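Local coordinates for protein oxidoreductase (Thermotoga maritima, PDB 1ZH8) that binds NADP in a Rossmann-fold domain and probably catalyses NADP-dependent oxidation or reduction of an alcohol or carbonyl substrate, as in the GFO/IDH/MocA family, at residues Ile28-Leu33 with Asp87-Val92; Glu32-Ala37 with Ile110-Ile115; Asn178-Val181 with Trp185-Lys188. All blocks are in the same frame, centred on the assembly; numbering follows the deposited sequence.

Contact 1: Ile28-Leu33 with Asp87-Val92; sequences IAAREL and DLTLPV. With NAP (NADP nicotinamide-adenine-dinucleotide phosphate), chain D.
Thr89 turns its OG1 between its own backbone N and carbonyl carbon (chi1 40°), which sets the hydroxyl against Ala30 and leaves CG2, anti to the carbonyl carbon, facing Ala29. The two touches are slight: Ala30 CB lies 3.5 Å from Thr89 OG1, and Ala29 CB meets Thr89 CG2 methyl to methyl at 4.0 Å. The hydroxyl finds its polar partner in the carbonyl oxygen of Gly25, in the turn that leads into helix 28-39, so Thr89, just past strand 85-88, ties its loop to that turn while its methyl packs on the helix. With alanines at 29 and 30, the first turn of the helix can come close to this loop. A water bridges the backbones, accepting from Ala30 N and lying within bonding distance of Thr89 O and of NADP O1N. The diphosphate sits at the helix N-terminus. Ile28 N donates to NADP O1A at 3.0 Å (174°). Ala29 N donates to NADP O1N at 2.8 Å, again nearly straight (168°). Beyond Thr89 the loop follows the cofactor. Leu90 O accepts from the ribose hydroxyl O3D at 2.8 Å, Leu90 CD2 lies 3.4 Å from adenine N3A, and Pro91 CD packs 3.6 Å from adenine C8A. Leu33 CD1 reaches nicotinamide C4N from one turn further along the helix. The pattern is that of a Rossmann dinucleotide site, in which backbone amides at a helix start bind the diphosphate and the helix dipole would be expected to favour its negative charge.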
loop_
_atom_site.group_PDB
_atom_site.type_symbol
_atom_site.label_atom_id
_atom_site.label_comp_id
_atom_site.label_asym_id
_atom_site.label_seq_id
_atom_site.Cartn_x
_atom_site.Cartn_y
_atom_site.Cartn_z
ATOM N N ILE A 28 27.963 -2.649 -18.082
ATOM C CA ILE A 28 27.712 -3.550 -16.982
ATOM C C ILE A 28 26.877 -4.763 -17.412
ATOM O O ILE A 28 27.318 -5.915 -17.248
ATOM C CB ILE A 28 27.113 -2.812 -15.773
ATOM C CG1 ILE A 28 28.114 -1.778 -15.265
ATOM C CG2 ILE A 28 26.786 -3.792 -14.646
ATOM C CD1 ILE A 28 27.507 -0.773 -14.272
ATOM N N ALA A 29 25.703 -4.516 -17.990
ATOM C CA ALA A 29 24.835 -5.615 -18.398
ATOM C C ALA A 29 25.533 -6.573 -19.361
ATOM O O ALA A 29 25.472 -7.802 -19.183
ATOM C CB ALA A 29 23.566 -5.099 -18.992
ATOM N N ALA A 30 26.218 -6.027 -20.365
ATOM C CA ALA A 30 26.875 -6.885 -21.340
ATOM C C ALA A 30 27.921 -7.803 -20.678
ATOM O O ALA A 30 27.948 -8.999 -20.942
ATOM C CB ALA A 30 27.499 -6.056 -22.451
ATOM N N ARG A 31 28.770 -7.239 -19.822
ATOM C CA ARG A 31 29.849 -7.975 -19.201
ATOM C C ARG A 31 29.321 -8.952 -18.169
ATOM O O ARG A 31 29.772 -10.093 -18.094
ATOM C CB ARG A 31 30.807 -7.018 -18.476
ATOM C CG ARG A 31 31.814 -6.247 -19.334
ATOM C CD ARG A 31 32.911 -5.631 -18.445
ATOM N NE ARG A 31 32.374 -4.485 -17.726
ATOM C CZ ARG A 31 32.089 -4.442 -16.424
ATOM N NH1 ARG A 31 32.318 -5.484 -15.624
ATOM N NH2 ARG A 31 31.568 -3.331 -15.924
ATOM N N GLU A 32 28.365 -8.501 -17.360
ATOM C CA GLU A 32 28.121 -9.151 -16.081
ATOM C C GLU A 32 26.882 -10.024 -16.120
ATOM O O GLU A 32 26.767 -10.987 -15.352
ATOM C CB GLU A 32 28.048 -8.114 -14.948
ATOM C CG GLU A 32 29.433 -7.584 -14.522
ATOM C CD GLU A 32 29.402 -6.610 -13.336
ATOM O OE1 GLU A 32 28.345 -6.489 -12.670
ATOM O OE2 GLU A 32 30.449 -5.968 -13.070
ATOM N N LEU A 33 25.973 -9.693 -17.031
ATOM C CA LEU A 33 24.671 -10.330 -17.078
ATOM C C LEU A 33 24.515 -11.116 -18.390
ATOM O O LEU A 33 24.145 -12.286 -18.371
ATOM C CB LEU A 33 23.567 -9.274 -16.881
ATOM C CG LEU A 33 23.610 -8.474 -15.560
ATOM C CD1 LEU A 33 22.493 -7.461 -15.503
ATOM C CD2 LEU A 33 23.526 -9.390 -14.317
ATOM N N ASP A 87 22.681 -7.525 -30.081
ATOM C CA ASP A 87 22.233 -7.403 -28.713
ATOM C C ASP A 87 22.545 -5.993 -28.222
ATOM O O ASP A 87 23.709 -5.600 -28.148
ATOM C CB ASP A 87 22.949 -8.462 -27.872
ATOM C CG ASP A 87 22.564 -8.421 -26.404
ATOM O OD1 ASP A 87 21.477 -7.873 -26.081
ATOM O OD2 ASP A 87 23.357 -8.950 -25.574
ATOM N N LEU A 88 21.508 -5.229 -27.898
ATOM C CA LEU A 88 21.712 -3.850 -27.492
ATOM C C LEU A 88 21.631 -3.725 -25.986
ATOM O O LEU A 88 20.578 -3.998 -25.382
ATOM C CB LEU A 88 20.711 -2.911 -28.167
ATOM C CG LEU A 88 20.395 -3.148 -29.647
ATOM C CD1 LEU A 88 19.246 -2.245 -30.169
ATOM C CD2 LEU A 88 21.644 -2.997 -30.496
ATOM N N THR A 89 22.751 -3.340 -25.376
ATOM C CA THR A 89 22.800 -3.063 -23.939
ATOM C C THR A 89 23.268 -1.630 -23.756
ATOM O O THR A 89 24.398 -1.370 -23.326
ATOM C CB THR A 89 23.744 -4.044 -23.211
ATOM O OG1 THR A 89 24.908 -4.270 -24.023
ATOM C CG2 THR A 89 23.034 -5.385 -22.991
ATOM N N LEU A 90 22.382 -0.699 -24.089
ATOM C CA LEU A 90 22.730 0.702 -24.260
ATOM C C LEU A 90 21.939 1.581 -23.320
ATOM O O LEU A 90 20.965 1.111 -22.692
ATOM C CB LEU A 90 22.389 1.124 -25.680
ATOM C CG LEU A 90 23.172 0.362 -26.737
ATOM C CD1 LEU A 90 22.487 0.495 -28.067
ATOM C CD2 LEU A 90 24.565 0.891 -26.798
ATOM N N PRO A 91 22.342 2.866 -23.224
ATOM C CA PRO A 91 21.469 3.863 -22.632
ATOM C C PRO A 91 20.124 3.806 -23.356
ATOM O O PRO A 91 20.072 3.796 -24.593
ATOM C CB PRO A 91 22.186 5.189 -22.941
ATOM C CG PRO A 91 23.625 4.824 -23.034
ATOM C CD PRO A 91 23.635 3.438 -23.645
ATOM N N VAL A 92 19.049 3.769 -22.591
ATOM C CA VAL A 92 17.723 3.568 -23.140
ATOM C C VAL A 92 17.344 4.587 -24.260
ATOM O O VAL A 92 16.587 4.242 -25.187
ATOM C CB VAL A 92 16.689 3.461 -21.985
ATOM C CG1 VAL A 92 16.713 4.710 -21.123
ATOM C CG2 VAL A 92 15.304 3.215 -22.491
HETATM P PA NAP D . 26.194 0.988 -18.844
HETATM O O1A NAP D . 27.172 0.284 -17.974
HETATM O O2A NAP D . 26.360 2.451 -18.853
HETATM O O5B NAP D . 26.268 0.339 -20.308
HETATM C C5B NAP D . 25.994 1.120 -21.448
HETATM C C4B NAP D . 27.060 0.820 -22.485
HETATM O O4B NAP D . 26.710 1.405 -23.732
HETATM C C3B NAP D . 28.412 1.408 -22.098
HETATM O O3B NAP D . 29.357 0.482 -22.550
HETATM C C2B NAP D . 28.443 2.673 -22.938
HETATM O O2B NAP D . 29.629 3.410 -23.212
HETATM C C1B NAP D . 27.815 2.154 -24.213
HETATM N N9A NAP D . 27.378 3.254 -25.070
HETATM C C8A NAP D . 26.912 4.493 -24.690
HETATM N N7A NAP D . 26.606 5.186 -25.809
HETATM C C5A NAP D . 26.878 4.405 -26.888
HETATM C C6A NAP D . 26.765 4.602 -28.259
HETATM N N6A NAP D . 26.329 5.753 -28.742
HETATM N N1A NAP D . 27.105 3.599 -29.127
HETATM C C2A NAP D . 27.579 2.406 -28.637
HETATM N N3A NAP D . 27.703 2.206 -27.286
HETATM C C4A NAP D . 27.356 3.188 -26.431
HETATM O O3 NAP D . 24.719 0.663 -18.323
HETATM P PN NAP D . 24.126 -0.822 -18.155
HETATM O O1N NAP D . 24.952 -1.896 -18.792
HETATM O O2N NAP D . 23.767 -0.816 -16.744
HETATM O O5D NAP D . 22.742 -0.789 -18.981
HETATM C C5D NAP D . 22.648 -0.965 -20.384
HETATM C C4D NAP D . 21.260 -1.509 -20.718
HETATM O O4D NAP D . 21.056 -2.717 -19.994
HETATM C C3D NAP D . 20.163 -0.538 -20.273
HETATM O O3D NAP D . 19.135 -0.470 -21.232
HETATM C C2D NAP D . 19.616 -1.128 -18.995
HETATM O O2D NAP D . 18.252 -0.822 -18.792
HETATM C C1D NAP D . 19.872 -2.613 -19.211
HETATM N N1N NAP D . 20.009 -3.308 -17.934
HETATM C C2N NAP D . 19.148 -4.333 -17.666
HETATM C C3N NAP D . 19.223 -5.029 -16.455
HETATM C C7N NAP D . 18.430 -6.297 -16.251
HETATM O O7N NAP D . 18.543 -6.911 -14.989
HETATM N N7N NAP D . 17.661 -6.817 -17.227
HETATM C C4N NAP D . 20.201 -4.666 -15.519
HETATM C C5N NAP D . 21.090 -3.623 -15.808
HETATM C C6N NAP D . 20.983 -2.945 -17.026
HETATM P P2B NAP D . 31.193 3.041 -23.107
HETATM O O1X NAP D . 31.682 2.338 -24.356
HETATM O O2X NAP D . 31.465 2.140 -21.924
HETATM O O3X NAP D . 31.875 4.382 -22.947
HETATM O O HOH W 1 26.105 -2.856 -21.054
#

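Contact 2: Glu32-Ala37 with Ile110-Ile115; sequences ELHLPA and ICEKPI. With NAP (NADP nicotinamide-adenine-dinucleotide phosphate), chain D.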
loop_
_atom_site.group_PDB
_atom_site.type_symbol
_atom_site.label_atom_id
_atom_site.label_comp_id
_atom_site.label_asym_id
_atom_site.label_seq_id
_atom_site.Cartn_x
_atom_site.Cartn_y
_atom_site.Cartn_z
ATOM N N GLU A 32 28.365 -8.501 -17.360
ATOM C CA GLU A 32 28.121 -9.151 -16.081
ATOM C C GLU A 32 26.882 -10.024 -16.120
ATOM O O GLU A 32 26.767 -10.987 -15.352
ATOM C CB GLU A 32 28.048 -8.114 -14.948
ATOM C CG GLU A 32 29.433 -7.584 -14.522
ATOM C CD GLU A 32 29.402 -6.610 -13.336
ATOM O OE1 GLU A 32 28.345 -6.489 -12.670
ATOM O OE2 GLU A 32 30.449 -5.968 -13.070
ATOM N N LEU A 33 25.973 -9.693 -17.031
ATOM C CA LEU A 33 24.671 -10.330 -17.078
ATOM C C LEU A 33 24.515 -11.116 -18.390
ATOM O O LEU A 33 24.145 -12.286 -18.371
ATOM C CB LEU A 33 23.567 -9.274 -16.881
ATOM C CG LEU A 33 23.610 -8.474 -15.560
ATOM C CD1 LEU A 33 22.493 -7.461 -15.503
ATOM C CD2 LEU A 33 23.526 -9.390 -14.317
ATOM N N HIS A 34 24.851 -10.487 -19.523
ATOM C CA HIS A 34 24.676 -11.129 -20.836
ATOM C C HIS A 34 25.739 -12.146 -21.192
ATOM O O HIS A 34 25.420 -13.245 -21.610
ATOM C CB HIS A 34 24.489 -10.092 -21.948
ATOM C CG HIS A 34 23.144 -9.438 -21.925
ATOM N ND1 HIS A 34 22.492 -9.025 -23.067
ATOM C CD2 HIS A 34 22.308 -9.159 -20.893
ATOM C CE1 HIS A 34 21.328 -8.494 -22.736
ATOM N NE2 HIS A 34 21.189 -8.571 -21.424
ATOM N N LEU A 35 27.000 -11.788 -21.016
ATOM C CA LEU A 35 28.067 -12.686 -21.401
ATOM C C LEU A 35 28.038 -14.023 -20.645
ATOM O O LEU A 35 28.119 -15.071 -21.272
ATOM C CB LEU A 35 29.426 -12.017 -21.271
ATOM C CG LEU A 35 30.597 -12.819 -21.833
ATOM C CD1 LEU A 35 30.508 -12.933 -23.359
ATOM C CD2 LEU A 35 31.881 -12.138 -21.414
ATOM N N PRO A 36 27.900 -14.006 -19.312
ATOM C CA PRO A 36 27.917 -15.317 -18.639
ATOM C C PRO A 36 26.747 -16.222 -19.086
ATOM O O PRO A 36 26.902 -17.436 -19.198
ATOM C CB PRO A 36 27.792 -14.969 -17.140
ATOM C CG PRO A 36 28.097 -13.529 -17.038
ATOM C CD PRO A 36 27.709 -12.901 -18.360
ATOM N N ALA A 37 25.593 -15.634 -19.346
ATOM C CA ALA A 37 24.477 -16.388 -19.878
ATOM C C ALA A 37 24.802 -16.913 -21.278
ATOM O O ALA A 37 24.616 -18.097 -21.565
ATOM C CB ALA A 37 23.233 -15.543 -19.881
ATOM N N ILE A 110 17.826 -8.227 -30.183
ATOM C CA ILE A 110 17.447 -8.351 -28.792
ATOM C C ILE A 110 17.906 -7.108 -28.031
ATOM O O ILE A 110 19.061 -6.711 -28.092
ATOM C CB ILE A 110 17.937 -9.665 -28.136
ATOM C CG1 ILE A 110 17.492 -9.726 -26.667
ATOM C CG2 ILE A 110 19.453 -9.844 -28.298
ATOM C CD1 ILE A 110 17.554 -11.152 -26.056
ATOM N N CYS A 111 16.980 -6.483 -27.325
ATOM C CA CYS A 111 17.242 -5.195 -26.735
ATOM C C CYS A 111 16.768 -5.170 -25.313
ATOM O O CYS A 111 15.691 -5.677 -24.988
ATOM C CB CYS A 111 16.545 -4.100 -27.542
ATOM S SG CYS A 111 16.846 -2.424 -26.937
ATOM N N GLU A 112 17.580 -4.565 -24.468
ATOM C CA GLU A 112 17.304 -4.495 -23.047
ATOM C C GLU A 112 16.099 -3.620 -22.729
ATOM O O GLU A 112 15.755 -2.711 -23.486
ATOM C CB GLU A 112 18.543 -4.010 -22.273
ATOM C CG GLU A 112 19.434 -5.134 -21.794
ATOM C CD GLU A 112 18.760 -5.984 -20.718
ATOM O OE1 GLU A 112 17.668 -5.599 -20.234
ATOM O OE2 GLU A 112 19.297 -7.051 -20.374
ATOM N N LYS A 113 15.465 -3.918 -21.600
ATOM C CA LYS A 113 14.431 -3.060 -21.056
ATOM C C LYS A 113 15.104 -1.807 -20.509
ATOM O O LYS A 113 16.311 -1.819 -20.280
ATOM C CB LYS A 113 13.671 -3.789 -19.933
ATOM C CG LYS A 113 14.519 -4.684 -19.000
ATOM C CD LYS A 113 15.641 -3.936 -18.237
ATOM C CE LYS A 113 15.085 -2.924 -17.265
ATOM N NZ LYS A 113 16.117 -2.064 -16.673
ATOM N N PRO A 114 14.346 -0.715 -20.311
ATOM C CA PRO A 114 12.960 -0.496 -20.770
ATOM C C PRO A 114 12.898 -0.433 -22.292
ATOM O O PRO A 114 13.908 -0.091 -22.928
ATOM C CB PRO A 114 12.594 0.869 -20.164
ATOM C CG PRO A 114 13.643 1.087 -19.028
ATOM C CD PRO A 114 14.870 0.421 -19.525
ATOM N N ILE A 115 11.733 -0.755 -22.868
ATOM C CA ILE A 115 11.548 -0.645 -24.297
ATOM C C ILE A 115 12.077 0.700 -24.841
ATOM O O ILE A 115 12.789 0.712 -25.843
ATOM C CB ILE A 115 10.087 -0.913 -24.724
ATOM C CG1 ILE A 115 9.974 -0.995 -26.250
ATOM C CG2 ILE A 115 9.138 0.132 -24.157
ATOM C CD1 ILE A 115 8.534 -1.143 -26.773
HETATM P PA NAP D . 26.194 0.988 -18.844
HETATM O O1A NAP D . 27.172 0.284 -17.974
HETATM O O2A NAP D . 26.360 2.451 -18.853
HETATM O O5B NAP D . 26.268 0.339 -20.308
HETATM C C5B NAP D . 25.994 1.120 -21.448
HETATM C C4B NAP D . 27.060 0.820 -22.485
HETATM O O4B NAP D . 26.710 1.405 -23.732
HETATM C C3B NAP D . 28.412 1.408 -22.098
HETATM O O3B NAP D . 29.357 0.482 -22.550
HETATM C C2B NAP D . 28.443 2.673 -22.938
HETATM O O2B NAP D . 29.629 3.410 -23.212
HETATM C C1B NAP D . 27.815 2.154 -24.213
HETATM N N9A NAP D . 27.378 3.254 -25.070
HETATM C C8A NAP D . 26.912 4.493 -24.690
HETATM N N7A NAP D . 26.606 5.186 -25.809
HETATM C C5A NAP D . 26.878 4.405 -26.888
HETATM C C6A NAP D . 26.765 4.602 -28.259
HETATM N N6A NAP D . 26.329 5.753 -28.742
HETATM N N1A NAP D . 27.105 3.599 -29.127
HETATM C C2A NAP D . 27.579 2.406 -28.637
HETATM N N3A NAP D . 27.703 2.206 -27.286
HETATM C C4A NAP D . 27.356 3.188 -26.431
HETATM O O3 NAP D . 24.719 0.663 -18.323
HETATM P PN NAP D . 24.126 -0.822 -18.155
HETATM O O1N NAP D . 24.952 -1.896 -18.792
HETATM O O2N NAP D . 23.767 -0.816 -16.744
HETATM O O5D NAP D . 22.742 -0.789 -18.981
HETATM C C5D NAP D . 22.648 -0.965 -20.384
HETATM C C4D NAP D . 21.260 -1.509 -20.718
HETATM O O4D NAP D . 21.056 -2.717 -19.994
HETATM C C3D NAP D . 20.163 -0.538 -20.273
HETATM O O3D NAP D . 19.135 -0.470 -21.232
HETATM C C2D NAP D . 19.616 -1.128 -18.995
HETATM O O2D NAP D . 18.252 -0.822 -18.792
HETATM C C1D NAP D . 19.872 -2.613 -19.211
HETATM N N1N NAP D . 20.009 -3.308 -17.934
HETATM C C2N NAP D . 19.148 -4.333 -17.666
HETATM C C3N NAP D . 19.223 -5.029 -16.455
HETATM C C7N NAP D . 18.430 -6.297 -16.251
HETATM O O7N NAP D . 18.543 -6.911 -14.989
HETATM N N7N NAP D . 17.661 -6.817 -17.227
HETATM C C4N NAP D . 20.201 -4.666 -15.519
HETATM C C5N NAP D . 21.090 -3.623 -15.808
HETATM C C6N NAP D . 20.983 -2.945 -17.026
HETATM P P2B NAP D . 31.193 3.041 -23.107
HETATM O O1X NAP D . 31.682 2.338 -24.356
HETATM O O2X NAP D . 31.465 2.140 -21.924
HETATM O O3X NAP D . 31.875 4.382 -22.947
#
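Glu112, on strand 108-112, reaches past the nicotinamide ribose to His34 of helix 28-39. Its CB rests on the sugar, level with C1D and O4D, and CG comes still nearer, 3.4 Å from NADP O4D. There the chain bends (chi2 -67°), and the bend brings the carboxylate to the nicotinamide, with CD 3.5 Å from NADP C2N. The two oxygens then part. OE1 accepts a bond from the carboxamide N7N of NADP at 3.2 Å, nearly straight (171°), and also takes a weak bond from the backbone N of Lys113. OE2 offers its anti lone pair to His34 NE2, 2.6 Å away. The donor bond leaves close to the imidazole plane, although ring and carboxylate are turned 44° against each other. On the far side of the ring His34 ND1 bonds Asp87 OD2, and Phe295 meets the imidazole edge-to-face, so both nitrogens are engaged and the ring's rotation is fixed. His34 thus stands in the second shell, holding the carboxylate that grips the carboxamide. Next along the chain, Lys113 O accepts a bond from ribose O2D at 2.6 Å, Lys113 NZ donates to the same hydroxyl and pairs with Asp198, and a cis peptide precedes Pro114. This Glu-Lys-Pro sequence, at the C-terminal side of a strand of the Rossmann sheet and wrapped round the nicotinamide riboside, is characteristic of the GFO/IDH/MocA family.

Contact 3: Asn178-Val181 with Trp185-Lys188; sequences NKYV and WRKK. With NAP (NADP nicotinamide-adenine-dinucleotide phosphate), chain D.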
loop_
_atom_site.group_PDB
_atom_site.type_symbol
_atom_site.label_atom_id
_atom_site.label_comp_id
_atom_site.label_asym_id
_atom_site.label_seq_id
_atom_site.Cartn_x
_atom_site.Cartn_y
_atom_site.Cartn_z
ATOM N N ASN A 178 27.163 1.654 -5.181
ATOM C CA ASN A 178 26.465 0.892 -6.178
ATOM C C ASN A 178 26.918 1.343 -7.556
ATOM O O ASN A 178 26.920 2.541 -7.857
ATOM C CB ASN A 178 24.977 1.077 -6.002
ATOM C CG ASN A 178 24.171 0.254 -6.970
ATOM O OD1 ASN A 178 24.340 0.339 -8.195
ATOM N ND2 ASN A 178 23.272 -0.542 -6.431
ATOM N N LYS A 179 27.310 0.387 -8.387
ATOM C CA LYS A 179 27.872 0.690 -9.708
ATOM C C LYS A 179 26.873 1.350 -10.693
ATOM O O LYS A 179 27.271 2.175 -11.516
ATOM C CB LYS A 179 28.489 -0.570 -10.327
ATOM C CG LYS A 179 27.433 -1.640 -10.671
ATOM C CD LYS A 179 28.041 -2.901 -11.238
ATOM C CE LYS A 179 28.233 -3.962 -10.182
ATOM N NZ LYS A 179 29.347 -4.838 -10.608
ATOM N N TYR A 180 25.588 1.008 -10.607
ATOM C CA TYR A 180 24.607 1.546 -11.554
ATOM C C TYR A 180 24.397 3.032 -11.339
ATOM O O TYR A 180 24.100 3.771 -12.275
ATOM C CB TYR A 180 23.267 0.831 -11.438
ATOM C CG TYR A 180 23.292 -0.614 -11.837
ATOM C CD1 TYR A 180 23.602 -0.993 -13.144
ATOM C CD2 TYR A 180 22.974 -1.614 -10.908
ATOM C CE1 TYR A 180 23.614 -2.347 -13.515
ATOM C CE2 TYR A 180 22.989 -2.964 -11.265
ATOM C CZ TYR A 180 23.307 -3.325 -12.566
ATOM O OH TYR A 180 23.307 -4.656 -12.914
ATOM N N VAL A 181 24.576 3.454 -10.096
ATOM C CA VAL A 181 24.411 4.844 -9.701
ATOM C C VAL A 181 25.368 5.797 -10.448
ATOM O O VAL A 181 25.053 6.974 -10.658
ATOM C CB VAL A 181 24.549 4.955 -8.165
ATOM C CG1 VAL A 181 24.921 6.346 -7.715
ATOM C CG2 VAL A 181 23.269 4.458 -7.492
ATOM N N TRP A 185 23.985 8.054 -18.085
ATOM C CA TRP A 185 22.596 8.095 -18.537
ATOM C C TRP A 185 21.575 7.806 -17.413
ATOM O O TRP A 185 20.375 8.073 -17.586
ATOM C CB TRP A 185 22.387 7.156 -19.730
ATOM C CG TRP A 185 22.595 5.688 -19.388
ATOM C CD1 TRP A 185 23.795 4.995 -19.372
ATOM C CD2 TRP A 185 21.585 4.742 -19.008
ATOM N NE1 TRP A 185 23.572 3.682 -19.011
ATOM C CE2 TRP A 185 22.231 3.499 -18.793
ATOM C CE3 TRP A 185 20.193 4.823 -18.849
ATOM C CZ2 TRP A 185 21.533 2.349 -18.413
ATOM C CZ3 TRP A 185 19.500 3.688 -18.463
ATOM C CH2 TRP A 185 20.171 2.463 -18.240
ATOM N N ARG A 186 22.042 7.267 -16.283
ATOM C CA ARG A 186 21.213 7.166 -15.064
ATOM C C ARG A 186 21.321 8.401 -14.138
ATOM O O ARG A 186 20.381 8.732 -13.434
ATOM C CB ARG A 186 21.509 5.876 -14.280
ATOM C CG ARG A 186 21.072 4.564 -14.995
ATOM C CD ARG A 186 21.296 3.338 -14.089
ATOM N NE ARG A 186 20.942 2.060 -14.717
ATOM C CZ ARG A 186 21.794 1.239 -15.339
ATOM N NH1 ARG A 186 23.098 1.529 -15.441
ATOM N NH2 ARG A 186 21.337 0.107 -15.858
ATOM N N LYS A 187 22.460 9.081 -14.152
ATOM C CA LYS A 187 22.669 10.268 -13.309
ATOM C C LYS A 187 21.838 11.446 -13.810
ATOM O O LYS A 187 21.346 12.268 -13.018
ATOM C CB LYS A 187 24.151 10.690 -13.297
ATOM C CG LYS A 187 25.103 9.750 -12.561
ATOM C CD LYS A 187 26.564 10.221 -12.708
ATOM C CE LYS A 187 26.784 11.549 -11.985
ATOM N NZ LYS A 187 28.143 12.093 -12.181
ATOM N N LYS A 188 21.732 11.529 -15.137
ATOM C CA LYS A 188 20.956 12.558 -15.806
ATOM C C LYS A 188 19.972 11.823 -16.685
ATOM O O LYS A 188 20.197 11.727 -17.888
ATOM C CB LYS A 188 21.846 13.478 -16.664
ATOM C CG LYS A 188 22.865 14.295 -15.885
ATOM C CD LYS A 188 23.096 15.702 -16.473
ATOM C CE LYS A 188 23.691 15.673 -17.879
ATOM N NZ LYS A 188 23.832 17.053 -18.448
HETATM P PA NAP D . 26.194 0.988 -18.844
HETATM O O1A NAP D . 27.172 0.284 -17.974
HETATM O O2A NAP D . 26.360 2.451 -18.853
HETATM O O5B NAP D . 26.268 0.339 -20.308
HETATM C C5B NAP D . 25.994 1.120 -21.448
HETATM C C4B NAP D . 27.060 0.820 -22.485
HETATM O O4B NAP D . 26.710 1.405 -23.732
HETATM C C3B NAP D . 28.412 1.408 -22.098
HETATM O O3B NAP D . 29.357 0.482 -22.550
HETATM C C2B NAP D . 28.443 2.673 -22.938
HETATM O O2B NAP D . 29.629 3.410 -23.212
HETATM C C1B NAP D . 27.815 2.154 -24.213
HETATM N N9A NAP D . 27.378 3.254 -25.070
HETATM C C8A NAP D . 26.912 4.493 -24.690
HETATM N N7A NAP D . 26.606 5.186 -25.809
HETATM C C5A NAP D . 26.878 4.405 -26.888
HETATM C C6A NAP D . 26.765 4.602 -28.259
HETATM N N6A NAP D . 26.329 5.753 -28.742
HETATM N N1A NAP D . 27.105 3.599 -29.127
HETATM C C2A NAP D . 27.579 2.406 -28.637
HETATM N N3A NAP D . 27.703 2.206 -27.286
HETATM C C4A NAP D . 27.356 3.188 -26.431
HETATM O O3 NAP D . 24.719 0.663 -18.323
HETATM P PN NAP D . 24.126 -0.822 -18.155
HETATM O O1N NAP D . 24.952 -1.896 -18.792
HETATM O O2N NAP D . 23.767 -0.816 -16.744
HETATM O O5D NAP D . 22.742 -0.789 -18.981
HETATM C C5D NAP D . 22.648 -0.965 -20.384
HETATM C C4D NAP D . 21.260 -1.509 -20.718
HETATM O O4D NAP D . 21.056 -2.717 -19.994
HETATM C C3D NAP D . 20.163 -0.538 -20.273
HETATM O O3D NAP D . 19.135 -0.470 -21.232
HETATM C C2D NAP D . 19.616 -1.128 -18.995
HETATM O O2D NAP D . 18.252 -0.822 -18.792
HETATM C C1D NAP D . 19.872 -2.613 -19.211
HETATM N N1N NAP D . 20.009 -3.308 -17.934
HETATM C C2N NAP D . 19.148 -4.333 -17.666
HETATM C C3N NAP D . 19.223 -5.029 -16.455
HETATM C C7N NAP D . 18.430 -6.297 -16.251
HETATM O O7N NAP D . 18.543 -6.911 -14.989
HETATM N N7N NAP D . 17.661 -6.817 -17.227
HETATM C C4N NAP D . 20.201 -4.666 -15.519
HETATM C C5N NAP D . 21.090 -3.623 -15.808
HETATM C C6N NAP D . 20.983 -2.945 -17.026
HETATM P P2B NAP D . 31.193 3.041 -23.107
HETATM O O1X NAP D . 31.682 2.338 -24.356
HETATM O O2X NAP D . 31.465 2.140 -21.924
HETATM O O3X NAP D . 31.875 4.382 -22.947
#
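Tyr180 and Arg186 lie side by side and point the same way, toward the cofactor diphosphate. The packing between them is edge to face: the ring edge of Tyr180, at CD1, stands over one face of the guanidinium, 3.4 Å from Arg186 NH1, with the two planes 65° apart. The opposite face of the guanidinium is covered by Trp185 CZ2, which sits over its centre, so the group is held between two aromatic side chains. Further along the same ring, Tyr180 CE1 lies 3.6 Å from NADP C5N, and its OH stands close to the nicotinamide. Lower down, Arg186 CD rests 3.4 Å from Tyr180 O, and Lys187 CG lies at the same 3.4 Å from Val181 O, two aliphatic chains lying against backbone oxygens. Both segments belong to the C-terminal domain of the GFO/IDH/MocA fold, where the loop after strand 163-171 and the short helix 184-187 meet the NADP held by the Rossmann domain. The polar contacts run to that cofactor. From the guanidinium edge, NH1 and NH2 of Arg186 both donate to the phosphate oxygen O2N, NH2 at 2.7 Å, a two-pronged grip on one anionic atom; the chain, extended from CG to NE, carries the group there, and Asp198 pairs with NE. A methionine in its place would probably leave O2N without its two guanidinium donors and Asp198 OD2 without its partner at NE, with Lys113 still at OD1. Trp185 NE1 donates to NADP O2A at 3.1 Å, and its bond to the bridging O3 is weak. Within the loop, Asn178 OD1 accepts from Tyr180 N at 2.8 Å, in the carbonyl plane, forming an Asx turn.

All three contacts close on one NADP. Contacts 1 and 2, their centres 5 Å apart, share Glu32 and Leu33 of helix 28-39 and reach neighbouring strands of the parallel sheet, joined through His34 and Asp87 (ND1 to OD2, 2.7 Å). Contact 3 comes from the other domain, its centre 13 Å from that of contact 1 and 17 Å from that of contact 2. The salt bridge Glu32 OE1 to Lys179 NZ (2.8 Å) spans the domains, and Pro91 CB packs on Trp185 CG at 3.6 Å. Contacts 1 and 3 both hold the diphosphate, contacts 1 and 2 the nicotinamide ribose, and contact 2 the carboxamide.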